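Local coordinates for protein prephenate dehydratase (Arthrobacter aurescens, PDB 3MWB) that probably catalyses the conversion of prephenate to phenylpyruvate, with loss of carbon dioxide and water, in L-phenylalanine biosynthesis, at residues 21-26 / 32-37; 62-67 / 134-139. All coordinates share one frame; numbering follows the deposited sequence.

In the fold
Interaction 1 comes first along the chain and closes before interaction 2 opens; their centres lie 16 Å apart and their nearest atoms about 8 Å. Both belong to the prephenate dehydratase region, which has the two-lobed fold of periplasmic binding proteins. Interaction 1 stays within one lobe, where helix 18-23 packs on strand 33-37, an outermost strand of its sheet. Interaction 2 joins that lobe, through the loop after strand 54-60, to helix 137-143, which follows strand 130-133 of the other sheet. Helix 18-23 links the two: L23 near its C-terminal end packs in interaction 1, while F18 at its start touches V63 and T137 and bonds to E64 in interaction 2.

Interaction 1 (21-26 / 32-37); sequences AALMQV and ATRIPC
The guanidinium of R34 carries the selenium of selenomethionine M24 over one of its faces, 3.4 Å above the plane and close to the centre of the group. The SE atom lies 3.5 Å from R34 CZ, with NE, NH1 and NH2 all within 3.9 Å of SE, so it meets the whole flat group and not one nitrogen. Outside the contact, NH1 gives a hydrogen bond to A29 O and a weak one to A30 O, and NE a long, weak ion pair with E20. M24 was deposited in two conformers, so this face contact describes one of them.

The two long side chains cross at about a right angle. The R34 chain bends at chi3 (-53°), which turns the guanidinium across the path of M24. M24 itself is folded back, and this brings its end closer to the strand than its CB direction would suggest.

L23 packs against the aliphatic part of the arginine. With CG anti to the backbone N (chi1 -178°), its CD2 reaches R34 CG at 3.8 Å, and its CG lies 4.1 Å from R34 CD. No hydrogen bond spans the two segments; the contact is by dispersion and face packing.

Helix 18-23 thus rests on strand 33-37 within the beta-alpha-beta unit begun by strand 8-12. L23 continues inward onto Y9 and F11 of strand 8-12, next to 33-37 in the sheet, and M56 of strand 54-60, while A22 turns to V88 of strand 81-89.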
loop_
_atom_site.group_PDB
_atom_site.type_symbol
_atom_site.label_atom_id
_atom_site.label_comp_id
_atom_site.label_asym_id
_atom_site.label_seq_id
_atom_site.Cartn_x
_atom_site.Cartn_y
_atom_site.Cartn_z
ATOM N N ALA A 21 41.208 -8.264 14.156
ATOM C CA ALA A 21 41.514 -9.008 12.926
ATOM C C ALA A 21 40.850 -8.379 11.706
ATOM O O ALA A 21 41.454 -8.299 10.650
ATOM C CB ALA A 21 41.120 -10.488 13.068
ATOM N N ALA A 22 39.616 -7.908 11.884
ATOM C CA ALA A 22 38.840 -7.249 10.828
ATOM C C ALA A 22 39.368 -5.864 10.457
ATOM O O ALA A 22 39.455 -5.526 9.285
ATOM C CB ALA A 22 37.378 -7.153 11.244
ATOM N N LEU A 23 39.688 -5.050 11.460
ATOM C CA LEU A 23 40.358 -3.772 11.222
ATOM C C LEU A 23 41.643 -3.989 10.444
ATOM O O LEU A 23 41.979 -3.216 9.545
ATOM C CB LEU A 23 40.692 -3.086 12.554
ATOM C CG LEU A 23 41.358 -1.707 12.495
ATOM C CD1 LEU A 23 40.606 -0.743 11.544
ATOM C CD2 LEU A 23 41.464 -1.121 13.903
HETATM N N MSE A 24 42.346 -5.059 10.799
HETATM C CA MSE A 24 43.648 -5.393 10.209
HETATM C C MSE A 24 43.594 -5.601 8.697
HETATM O O MSE A 24 44.621 -5.496 8.011
HETATM C CB MSE A 24 44.242 -6.631 10.888
HETATM C CG MSE A 24 44.932 -6.330 12.204
HETATM SE SE MSE A 24 46.314 -4.986 11.956
HETATM C CE MSE A 24 45.250 -3.679 11.013
ATOM N N GLN A 25 42.393 -5.893 8.179
ATOM C CA GLN A 25 42.171 -6.152 6.743
ATOM C C GLN A 25 41.923 -4.874 5.929
ATOM O O GLN A 25 42.002 -4.888 4.705
ATOM C CB GLN A 25 41.020 -7.160 6.519
ATOM C CG GLN A 25 39.626 -6.538 6.289
ATOM C CD GLN A 25 38.611 -7.510 5.697
ATOM O OE1 GLN A 25 38.573 -8.685 6.049
ATOM N NE2 GLN A 25 37.770 -7.009 4.803
ATOM N N VAL A 26 41.603 -3.771 6.610
ATOM C CA VAL A 26 41.361 -2.480 5.927
ATOM C C VAL A 26 42.676 -1.915 5.402
ATOM O O VAL A 26 43.651 -1.872 6.146
ATOM C CB VAL A 26 40.720 -1.441 6.875
ATOM C CG1 VAL A 26 40.320 -0.178 6.113
ATOM C CG2 VAL A 26 39.522 -2.047 7.593
ATOM N N ALA A 32 48.811 1.654 10.701
ATOM C CA ALA A 32 48.152 2.797 11.334
ATOM C C ALA A 32 48.003 2.591 12.844
ATOM O O ALA A 32 48.204 1.485 13.357
ATOM C CB ALA A 32 46.797 3.050 10.703
ATOM N N THR A 33 47.665 3.665 13.549
ATOM C CA THR A 33 47.448 3.597 14.984
ATOM C C THR A 33 46.104 2.925 15.232
ATOM O O THR A 33 45.075 3.364 14.713
ATOM C CB THR A 33 47.509 5.000 15.625
ATOM O OG1 THR A 33 48.784 5.594 15.344
ATOM C CG2 THR A 33 47.348 4.925 17.130
ATOM N N ARG A 34 46.127 1.829 15.977
ATOM C CA ARG A 34 44.903 1.100 16.321
ATOM C C ARG A 34 44.706 1.083 17.834
ATOM O O ARG A 34 45.479 0.495 18.575
ATOM C CB ARG A 34 44.909 -0.318 15.731
ATOM C CG ARG A 34 45.203 -0.364 14.240
ATOM C CD ARG A 34 45.270 -1.789 13.694
ATOM N NE ARG A 34 46.192 -2.661 14.431
ATOM C CZ ARG A 34 47.514 -2.699 14.255
ATOM N NH1 ARG A 34 48.109 -1.925 13.353
ATOM N NH2 ARG A 34 48.245 -3.535 14.983
ATOM N N ILE A 35 43.644 1.743 18.271
ATOM C CA ILE A 35 43.334 1.904 19.689
ATOM C C ILE A 35 42.202 0.960 20.100
ATOM O O ILE A 35 41.077 1.100 19.607
ATOM C CB ILE A 35 42.895 3.351 19.992
ATOM C CG1 ILE A 35 43.940 4.360 19.501
ATOM C CG2 ILE A 35 42.599 3.529 21.483
ATOM C CD1 ILE A 35 45.298 4.127 20.072
ATOM N N PRO A 36 42.484 0.003 21.004
ATOM C CA PRO A 36 41.367 -0.829 21.475
ATOM C C PRO A 36 40.530 -0.090 22.506
ATOM O O PRO A 36 41.076 0.622 23.351
ATOM C CB PRO A 36 42.065 -2.014 22.146
ATOM C CG PRO A 36 43.373 -1.461 22.598
ATOM C CD PRO A 36 43.776 -0.431 21.576
ATOM N N CYS A 37 39.217 -0.242 22.426
ATOM C CA CYS A 37 38.338 0.443 23.363
ATOM C C CYS A 37 37.489 -0.578 24.080
ATOM O O CYS A 37 37.178 -1.622 23.523
ATOM C CB CYS A 37 37.463 1.475 22.658
ATOM S SG CYS A 37 38.403 2.818 21.954
#

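Interaction 2 (62-67 / 134-139); sequences SVEGGV and GSSTAA
The carboxylate of E64 faces the start of helix 137-143 and grips T137 with both oxygens, the glutamate and threonine side chains crossing at about a right angle. E64 OE1 accepts from the backbone N of T137 at 2.9 Å in a nearly straight bond (168°), using its syn lone pair, the one on the side of OE2. T137 OG1 donates to E64 OE2; at 2.5 Å that bond is very short, and its exact length should be read with caution. The bend at chi2 (-69°) turns the carboxylate onto the helix start.

On T137, OG1 stands between the backbone N and the carbonyl carbon (chi1 68°), so hydroxyl and N-H are offered to the same carboxylate. The other branch, the methyl CG2, meets V63 CG1 at 3.6 Å, again with the side chains at about a right angle. S136 CB packs against E64 OE1 at 3.4 Å, while its OG caps the helix by accepting from A139 N at 3.2 Å. On the loop side, S62 OG accepts from E64 N in an ST turn, which steadies the backbone that presents the glutamate.

OE2 also takes the N-H of F18, in helix 18-23, and F18 packs on both V63 and T137. The buried carboxylate thus gathers three donors, two of them backbone N-H groups at the first turns of two helices, whose dipoles probably polarise it. By this chemistry E64 ties together two lobes of a fold whose relatives bind their ligands in the cleft between lobes.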
loop_
_atom_site.group_PDB
_atom_site.type_symbol
_atom_site.label_atom_id
_atom_site.label_comp_id
_atom_site.label_asym_id
_atom_site.label_seq_id
_atom_site.Cartn_x
_atom_site.Cartn_y
_atom_site.Cartn_z
ATOM N N SER A 62 28.617 -11.153 15.551
ATOM C CA SER A 62 29.865 -10.888 16.250
ATOM C C SER A 62 30.160 -11.997 17.258
ATOM O O SER A 62 29.329 -12.323 18.123
ATOM C CB SER A 62 29.796 -9.552 16.980
ATOM O OG SER A 62 30.953 -9.364 17.773
ATOM N N VAL A 63 31.359 -12.560 17.144
ATOM C CA VAL A 63 31.809 -13.626 18.025
ATOM C C VAL A 63 32.093 -13.065 19.418
ATOM O O VAL A 63 32.179 -13.815 20.386
ATOM C CB VAL A 63 33.064 -14.302 17.430
ATOM C CG1 VAL A 63 33.813 -15.084 18.477
ATOM C CG2 VAL A 63 32.659 -15.190 16.297
ATOM N N GLU A 64 32.212 -11.740 19.489
ATOM C CA GLU A 64 32.668 -11.039 20.681
ATOM C C GLU A 64 31.543 -10.244 21.340
ATOM O O GLU A 64 31.756 -9.587 22.357
ATOM C CB GLU A 64 33.797 -10.068 20.299
ATOM C CG GLU A 64 34.974 -10.687 19.517
ATOM C CD GLU A 64 35.855 -11.662 20.329
ATOM O OE1 GLU A 64 35.597 -11.925 21.530
ATOM O OE2 GLU A 64 36.834 -12.184 19.738
ATOM N N GLY A 65 30.350 -10.293 20.758
ATOM C CA GLY A 65 29.274 -9.394 21.171
ATOM C C GLY A 65 29.453 -8.009 20.558
ATOM O O GLY A 65 30.165 -7.834 19.564
ATOM N N GLY A 66 28.779 -7.021 21.130
ATOM C CA GLY A 66 28.846 -5.661 20.601
ATOM C C GLY A 66 27.790 -5.224 19.587
ATOM O O GLY A 66 27.653 -4.031 19.347
ATOM N N VAL A 67 27.041 -6.154 18.994
ATOM C CA VAL A 67 26.096 -5.799 17.904
ATOM C C VAL A 67 24.944 -4.848 18.303
ATOM O O VAL A 67 24.760 -3.808 17.678
ATOM C CB VAL A 67 25.584 -7.057 17.138
ATOM C CG1 VAL A 67 24.283 -6.778 16.385
ATOM C CG2 VAL A 67 26.667 -7.566 16.188
ATOM N N GLY A 134 33.835 -16.658 29.222
ATOM C CA GLY A 134 34.821 -15.581 29.224
ATOM C C GLY A 134 34.194 -14.281 28.750
ATOM O O GLY A 134 33.130 -14.304 28.134
ATOM N N SER A 135 34.851 -13.152 29.026
ATOM C CA SER A 135 34.376 -11.831 28.589
ATOM C C SER A 135 34.558 -11.597 27.082
ATOM O O SER A 135 33.753 -10.909 26.454
ATOM C CB SER A 135 35.059 -10.708 29.397
ATOM O OG SER A 135 36.453 -10.702 29.118
ATOM N N SER A 136 35.624 -12.166 26.521
ATOM C CA SER A 136 35.897 -12.153 25.077
ATOM C C SER A 136 36.811 -13.329 24.726
ATOM O O SER A 136 37.385 -13.949 25.629
ATOM C CB SER A 136 36.531 -10.823 24.631
ATOM O OG SER A 136 37.825 -10.623 25.183
ATOM N N THR A 137 36.935 -13.652 23.437
ATOM C CA THR A 137 37.845 -14.713 23.020
ATOM C C THR A 137 39.289 -14.366 23.401
ATOM O O THR A 137 40.024 -15.220 23.903
ATOM C CB THR A 137 37.743 -15.087 21.491
ATOM O OG1 THR A 137 38.227 -14.010 20.669
ATOM C CG2 THR A 137 36.296 -15.444 21.106
ATOM N N ALA A 138 39.670 -13.112 23.158
ATOM C CA ALA A 138 41.021 -12.627 23.458
ATOM C C ALA A 138 41.365 -12.742 24.948
ATOM O O ALA A 138 42.422 -13.261 25.281
ATOM C CB ALA A 138 41.207 -11.189 22.969
ATOM N N ALA A 139 40.480 -12.269 25.829
ATOM C CA ALA A 139 40.699 -12.377 27.279
ATOM C C ALA A 139 40.829 -13.833 27.722
ATOM O O ALA A 139 41.670 -14.164 28.561
ATOM C CB ALA A 139 39.598 -11.671 28.067
#